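Local coordinates for lipid-transfer protein (Thermomonospora curvata, PDB 6OK1) that belongs to the thiolase-like family and pairs with a second copy of itself in a four-chain assembly that also contains the DUF35 protein ChsH2, at residues V3-A8 against A94-A98; P45-L51 against T68-E72; L209-C215 against H296-L300. All coordinates share one frame. Where two conformers were deposited one is given. Residues are numbered along the deposited sequence.

Contact 1 of 3, residues V3-A8 against A94-A98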
# COMPACT_ATOMS: atom_id res chain seq x y z
N VAL A 3 -19.63 0.04 -16.53
CA VAL A 3 -20.29 -1.09 -15.92
C VAL A 3 -19.20 -2.05 -15.50
O VAL A 3 -18.37 -2.44 -16.30
CB VAL A 3 -21.28 -1.79 -16.88
CG1 VAL A 3 -22.32 -2.60 -16.07
CG2 VAL A 3 -21.97 -0.80 -17.81
N LEU A 4 -19.18 -2.41 -14.23
CA LEU A 4 -18.10 -3.25 -13.75
C LEU A 4 -18.41 -4.74 -13.86
O LEU A 4 -17.58 -5.50 -14.36
CB LEU A 4 -17.76 -2.88 -12.31
CG LEU A 4 -16.70 -3.74 -11.62
CD1 LEU A 4 -15.38 -3.58 -12.32
CD2 LEU A 4 -16.60 -3.36 -10.14
N PRO A 5 -19.57 -5.22 -13.39
CA PRO A 5 -19.76 -6.67 -13.33
C PRO A 5 -19.72 -7.29 -14.72
O PRO A 5 -20.40 -6.83 -15.64
CB PRO A 5 -21.13 -6.83 -12.67
CG PRO A 5 -21.29 -5.59 -11.87
CD PRO A 5 -20.69 -4.52 -12.74
N GLY A 6 -18.91 -8.33 -14.86
CA GLY A 6 -18.75 -9.01 -16.12
C GLY A 6 -17.88 -8.31 -17.13
O GLY A 6 -17.62 -8.87 -18.20
N ALA A 7 -17.39 -7.10 -16.83
CA ALA A 7 -16.62 -6.34 -17.81
C ALA A 7 -15.23 -6.90 -18.01
O ALA A 7 -14.64 -6.76 -19.09
CB ALA A 7 -16.54 -4.88 -17.38
N ALA A 8 -14.66 -7.52 -16.97
CA ALA A 8 -13.30 -8.03 -17.01
C ALA A 8 -13.29 -9.51 -16.67
O ALA A 8 -14.23 -10.05 -16.08
CB ALA A 8 -12.40 -7.28 -16.02
N ALA A 94 -9.97 -5.29 -12.28
CA ALA A 94 -11.25 -5.21 -12.99
C ALA A 94 -11.73 -3.77 -13.14
O ALA A 94 -12.27 -3.40 -14.18
CB ALA A 94 -12.31 -6.04 -12.26
N MET A 95 -11.56 -2.97 -12.10
CA MET A 95 -11.92 -1.56 -12.14
C MET A 95 -11.09 -0.80 -13.17
O MET A 95 -11.60 0.05 -13.91
CB MET A 95 -11.72 -0.98 -10.74
CG MET A 95 -12.14 0.44 -10.51
SD MET A 95 -11.67 1.04 -8.86
CE MET A 95 -11.55 -0.49 -7.92
N ALA A 96 -9.78 -1.08 -13.22
CA ALA A 96 -8.92 -0.39 -14.18
C ALA A 96 -9.29 -0.78 -15.60
O ALA A 96 -9.23 0.06 -16.52
CB ALA A 96 -7.45 -0.73 -13.91
N VAL A 97 -9.67 -2.04 -15.81
CA VAL A 97 -10.09 -2.48 -17.14
C VAL A 97 -11.43 -1.84 -17.51
O VAL A 97 -11.59 -1.30 -18.62
CB VAL A 97 -10.17 -4.02 -17.18
CG1 VAL A 97 -10.90 -4.52 -18.45
CG2 VAL A 97 -8.77 -4.61 -17.13
N ALA A 98 -12.39 -1.87 -16.59
CA ALA A 98 -13.73 -1.36 -16.88
C ALA A 98 -13.71 0.12 -17.22
O ALA A 98 -14.53 0.59 -18.04
CB ALA A 98 -14.65 -1.62 -15.69
O HOH W 1 -17.31 -1.31 -18.44
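Small methyl bumps on the chain's N-terminal loop settle into shallow hollows on the last turn of helix 86-98. Leu4 makes the longest projection: its CA-to-CB bond runs sideways, but the t,p side chain carries CD1 into the notch between two alanines one turn apart, 3.9 Å from Ala94 CB and 4.0 Å from Ala98 CB, with CD1 also 3.6 Å from Ala94 O. Alanines suit these positions by leaving the notch open. Ala8 supplies the second bump, its CB lying 3.8 Å from Ala94 CA and 4.0 Å from Val97 CG1, so it rests in the shallow dip between them. Ala7 CB meets Ala98 CB at 4.1 Å, methyl to methyl.

What brings Leu4 and Ala8 to the same helix face is a type II beta turn, closed by the hydrogen bond from Ala7 N to Leu4 O, 2.9 Å. Pro5 suits its first corner with phi near -63°, and Gly6 its second, where phi is positive. No direct hydrogen bond joins the segments, although a water donates to Val3 O at 2.6 Å and weakly to Ala98 O at 3.4 Å. Ile101 of the second subunit packs on Leu4 and Met95. The arrangement belongs to the layered thiolase fold, where helix 86-98, part of the beta-alpha-beta crossover from strand 75-79 to 104-112, meets the lead-in to central strand 8-15 beside the subunit interface.

Contact 2 of 3, residues P45-L51 against T68-E72. With NA (sodium ion), chain E.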
# COMPACT_ATOMS: atom_id res chain seq x y z
N PRO A 45 4.92 -10.00 -22.23
CA PRO A 45 5.10 -9.00 -21.15
C PRO A 45 4.83 -7.56 -21.58
O PRO A 45 4.26 -6.81 -20.79
CB PRO A 45 6.55 -9.21 -20.72
CG PRO A 45 6.83 -10.65 -21.02
CD PRO A 45 6.04 -10.96 -22.28
N SER A 46 5.22 -7.17 -22.81
CA SER A 46 4.98 -5.81 -23.29
C SER A 46 3.50 -5.47 -23.39
O SER A 46 3.14 -4.29 -23.49
CB SER A 46 5.64 -5.61 -24.66
OG SER A 46 5.12 -6.55 -25.57
N ASP A 47 2.62 -6.48 -23.39
CA ASP A 47 1.19 -6.22 -23.39
C ASP A 47 0.69 -5.67 -22.05
O ASP A 47 -0.35 -5.00 -22.01
CB ASP A 47 0.42 -7.50 -23.72
CG ASP A 47 0.70 -8.01 -25.13
OD1 ASP A 47 0.88 -7.17 -26.02
OD2 ASP A 47 0.74 -9.24 -25.33
N VAL A 48 1.41 -5.93 -20.96
CA VAL A 48 0.96 -5.57 -19.60
C VAL A 48 1.12 -4.08 -19.36
O VAL A 48 2.20 -3.51 -19.54
CB VAL A 48 1.76 -6.36 -18.55
CG1 VAL A 48 1.34 -5.96 -17.14
CG2 VAL A 48 1.55 -7.85 -18.75
N ASP A 49 0.04 -3.43 -18.91
CA ASP A 49 0.13 -2.02 -18.56
C ASP A 49 -0.33 -1.74 -17.14
O ASP A 49 -0.41 -0.56 -16.75
CB ASP A 49 -0.64 -1.15 -19.57
CG ASP A 49 -2.07 -1.58 -19.77
OD1 ASP A 49 -2.56 -2.46 -19.05
OD2 ASP A 49 -2.72 -1.01 -20.69
N GLY A 50 -0.60 -2.77 -16.35
CA GLY A 50 -0.98 -2.58 -14.96
C GLY A 50 -0.44 -3.68 -14.08
O GLY A 50 -0.34 -4.84 -14.48
N LEU A 51 -0.12 -3.31 -12.83
CA LEU A 51 0.34 -4.25 -11.81
C LEU A 51 -0.30 -3.91 -10.48
O LEU A 51 -0.28 -2.75 -10.06
CB LEU A 51 1.86 -4.23 -11.65
CG LEU A 51 2.68 -4.86 -12.79
CD1 LEU A 51 4.19 -4.68 -12.56
CD2 LEU A 51 2.36 -6.33 -12.99
N THR A 68 10.96 -8.16 -15.90
CA THR A 68 10.19 -9.02 -16.80
C THR A 68 10.01 -8.46 -18.19
O THR A 68 9.54 -9.20 -19.07
CB THR A 68 8.81 -9.30 -16.23
OG1 THR A 68 8.10 -8.05 -16.05
CG2 THR A 68 8.92 -10.05 -14.92
N GLY A 69 10.34 -7.19 -18.43
CA GLY A 69 10.07 -6.58 -19.72
C GLY A 69 8.67 -6.05 -19.89
O GLY A 69 8.28 -5.72 -21.03
N ILE A 70 7.90 -5.95 -18.80
CA ILE A 70 6.60 -5.29 -18.84
C ILE A 70 6.74 -3.82 -19.22
O ILE A 70 5.86 -3.23 -19.85
CB ILE A 70 5.90 -5.50 -17.48
CG1 ILE A 70 5.37 -6.92 -17.41
CG2 ILE A 70 4.80 -4.48 -17.23
CD1 ILE A 70 4.91 -7.37 -16.03
N GLY A 71 7.85 -3.20 -18.83
CA GLY A 71 8.12 -1.84 -19.27
C GLY A 71 7.20 -0.83 -18.61
O GLY A 71 7.01 -0.83 -17.39
N GLU A 72 6.59 0.03 -19.41
CA GLU A 72 5.77 1.12 -18.89
C GLU A 72 4.51 0.58 -18.23
O GLU A 72 3.99 -0.46 -18.61
CB GLU A 72 5.36 2.08 -20.01
CG GLU A 72 6.47 2.86 -20.64
CD GLU A 72 5.97 3.64 -21.85
OE1 GLU A 72 5.23 3.06 -22.67
OE2 GLU A 72 6.27 4.85 -21.96
NA NA E . 3.98 -2.15 -20.26
O HOH W 2 2.51 -1.00 -21.89
O HOH W 3 5.20 -1.69 -22.12
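A sodium ion joins these two loops without help from any side chain: its protein ligands are all backbone carbonyls, Val48 O at 2.4 Å, Ile70 O at 2.2 Å and Glu72 O at 2.4 Å from NA. Waters 3 and 2, at 2.3 and 2.5 Å from NA, complete five ligands. In the conformer given, OE1 of Glu72 is 5.9 Å from NA.

The loops are shaped to bring these oxygens together. Gly69 ends helix 61-68 with a positive phi that would press a CB against the preceding carbonyl, and Gly71, also at positive phi, turns the chain so that Ile70 O and Glu72 O face the same ion. Across from them, the 3-10 turn 45-47, with Val48 N hydrogen-bonded to Pro45 O at 3.0 Å, leads to the Val48 carbonyl.

Beside the ion the seam is apolar. Ile70, the most covered residue, reaches Val48 CG1 with CG2 at 3.8 Å, Leu51 CD2 with CD1 at 4.1 Å and Pro45 CB with CG1 at 4.2 Å; its branched side chain suits a place with three apolar neighbours. Pro45 O also receives a CA-H...O contact from Ile70 CA at 3.4 Å. Asp49 turns away, anchoring the backbone nitrogens of Glu103 and Val104 with its carboxylate, and Tyr251 of the second subunit packs on Glu72.

With no direct hydrogen bond between the loops, the polar link across this seam is the ion: neutral carbonyls and water, hard oxygen donors, satisfy a monovalent cation, while the apolar side chains beside it supply much of the remaining contact.

Contact 3 of 3, residues L209-C215 against H296-L300; sequences LHLLDCC and HFTPL
Asp213 and Thr298 form the shortest polar link: Thr298 OG1 donates to Asp213 OD1 at 2.6 Å, with Thr298 in the p rotamer and Asp213 in m. Two backbone hydrogen bonds accompany it, Cys215 N to His296 O at 2.9 Å and Thr298 N to Asp213 O at 3.0 Å. They flank Cys214 and Phe297, which thus form a non-hydrogen-bonded antiparallel pair, CA to CA 4.8 Å, in a single beta bridge; Asp213 lies opposite Thr298 and Cys215 opposite His296. Both bridge residues are extended, Cys214 at phi/psi -118/134° and Phe297 at -131/142°. Phe297 CA also approaches Asp213 O, at 3.2 Å, in a CA-H...O contact.

Residues 211-213 make a 3-10 turn, with Asp213 N hydrogen-bonded to His210 O at 2.9 Å. Aspartate suits this turn because its second oxygen, OD2, accepts His210 N at 2.8 Å, while OD1 also takes a hydrogen bond from His199. The bridge is a seam between the two halves of a thiolase-type chain, joining a loop of the N-terminal half to the loop that precedes helix 301-307 in the C-terminal half.

The Phe297 ring, rotamer m, receives Cys214 SG at its edge, SG to CE1 3.7 Å, a sulfur-aromatic contact. Leu209, rotamer m,p, points toward the other loop, CD2 3.8 Å from Phe297 CD1 and CD1 3.9 Å from Pro299 CG. Cys215 SG, rotamer p, touches His296 CB at 3.6 Å, while the imidazole leads away to meet Tyr294 edge-to-face. Helix 148-163 covers Leu209, Phe297 and Pro299.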
# COMPACT_ATOMS: atom_id res chain seq x y z
N LEU A 209 -8.05 -23.98 19.30
CA LEU A 209 -7.39 -24.37 18.05
C LEU A 209 -6.31 -25.42 18.31
O LEU A 209 -5.36 -25.17 19.07
CB LEU A 209 -6.77 -23.16 17.35
CG LEU A 209 -7.72 -22.26 16.56
CD1 LEU A 209 -8.80 -21.66 17.43
CD2 LEU A 209 -6.93 -21.16 15.88
N HIS A 210 -6.42 -26.55 17.62
CA HIS A 210 -5.39 -27.57 17.54
C HIS A 210 -4.34 -27.17 16.51
O HIS A 210 -4.57 -26.32 15.64
CB HIS A 210 -6.00 -28.91 17.12
CG HIS A 210 -6.93 -29.52 18.12
ND1 HIS A 210 -6.52 -30.50 19.00
CD2 HIS A 210 -8.26 -29.35 18.34
CE1 HIS A 210 -7.55 -30.88 19.74
NE2 HIS A 210 -8.61 -30.18 19.38
N LEU A 211 -3.22 -27.88 16.52
CA LEU A 211 -2.22 -27.71 15.47
C LEU A 211 -2.84 -27.86 14.08
O LEU A 211 -2.56 -27.06 13.18
CB LEU A 211 -1.11 -28.73 15.68
CG LEU A 211 -0.02 -28.74 14.63
CD1 LEU A 211 0.63 -27.39 14.51
CD2 LEU A 211 0.99 -29.78 15.02
N LEU A 212 -3.72 -28.84 13.89
CA LEU A 212 -4.27 -29.06 12.56
C LEU A 212 -5.41 -28.09 12.20
O LEU A 212 -5.95 -28.20 11.10
CB LEU A 212 -4.72 -30.53 12.41
CG LEU A 212 -3.55 -31.47 12.16
CD1 LEU A 212 -3.99 -32.91 12.28
CD2 LEU A 212 -2.95 -31.23 10.78
N ASP A 213 -5.74 -27.11 13.06
CA ASP A 213 -6.60 -25.98 12.68
C ASP A 213 -5.82 -24.85 12.03
O ASP A 213 -6.44 -23.88 11.56
CB ASP A 213 -7.33 -25.42 13.90
CG ASP A 213 -8.37 -26.37 14.42
OD1 ASP A 213 -9.17 -26.81 13.58
OD2 ASP A 213 -8.35 -26.68 15.63
N CYS A 214 -4.50 -24.94 12.00
CA CYS A 214 -3.62 -23.84 11.63
C CYS A 214 -2.82 -24.21 10.39
O CYS A 214 -2.24 -25.29 10.34
CB CYS A 214 -2.63 -23.52 12.75
SG CYS A 214 -3.39 -23.20 14.33
N CYS A 215 -2.75 -23.29 9.43
CA CYS A 215 -1.94 -23.58 8.25
C CYS A 215 -0.46 -23.28 8.54
O CYS A 215 -0.11 -22.56 9.47
CB CYS A 215 -2.45 -22.79 7.02
SG CYS A 215 -2.00 -21.06 7.02
N HIS A 296 -6.83 -19.98 6.48
CA HIS A 296 -5.54 -20.07 7.16
C HIS A 296 -5.71 -20.59 8.57
O HIS A 296 -4.82 -21.27 9.09
CB HIS A 296 -4.77 -18.75 7.14
CG HIS A 296 -5.44 -17.63 7.86
ND1 HIS A 296 -6.81 -17.52 7.98
CD2 HIS A 296 -4.92 -16.53 8.47
CE1 HIS A 296 -7.10 -16.40 8.62
NE2 HIS A 296 -5.98 -15.79 8.94
N PHE A 297 -6.89 -20.38 9.16
CA PHE A 297 -7.35 -21.05 10.36
C PHE A 297 -8.76 -21.57 10.08
O PHE A 297 -9.56 -20.89 9.43
CB PHE A 297 -7.36 -20.10 11.57
CG PHE A 297 -6.01 -19.57 11.91
CD1 PHE A 297 -5.11 -20.34 12.62
CD2 PHE A 297 -5.61 -18.31 11.47
CE1 PHE A 297 -3.84 -19.86 12.91
CE2 PHE A 297 -4.35 -17.84 11.75
CZ PHE A 297 -3.48 -18.61 12.48
N THR A 298 -9.08 -22.74 10.59
CA THR A 298 -10.37 -23.33 10.28
C THR A 298 -11.60 -22.64 10.86
O THR A 298 -12.66 -22.72 10.24
CB THR A 298 -10.40 -24.77 10.76
OG1 THR A 298 -10.06 -24.79 12.16
CG2 THR A 298 -9.45 -25.64 9.91
N PRO A 299 -11.56 -22.07 12.06
CA PRO A 299 -12.85 -21.75 12.71
C PRO A 299 -13.65 -20.69 11.99
O PRO A 299 -14.88 -20.73 12.06
CB PRO A 299 -12.45 -21.28 14.10
CG PRO A 299 -11.12 -21.94 14.34
CD PRO A 299 -10.44 -21.93 13.01
N LEU A 300 -13.00 -19.72 11.34
CA LEU A 300 -13.77 -18.65 10.71
C LEU A 300 -14.38 -19.08 9.39
O LEU A 300 -15.09 -18.29 8.77
CB LEU A 300 -12.89 -17.41 10.51
CG LEU A 300 -12.32 -16.82 11.81
CD1 LEU A 300 -11.47 -15.57 11.57
CD2 LEU A 300 -13.42 -16.49 12.79

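In the fold
Starting at the N terminus, the chain runs through the lead-in to strand 8-15, and contact 1 closes its first large loop when helix 86-98 returns to it. Contact 2 is a smaller closure lying wholly within that span, spanning only strand 50-54 and helix 61-68, and the two come within about 7 Å at their nearest atoms; both also touch the second subunit. Contact 3 follows in series: residues 209-215 meet 296-300 after the intervening chain, including strands 219-228 and 240-248 and helix 268-281. It lies on the other side of the chain's centre, its centre about 35 Å from that of contact 1 and 38 Å from that of contact 2, and joins the loop after strand 209-210 to the approach to helix 301-307.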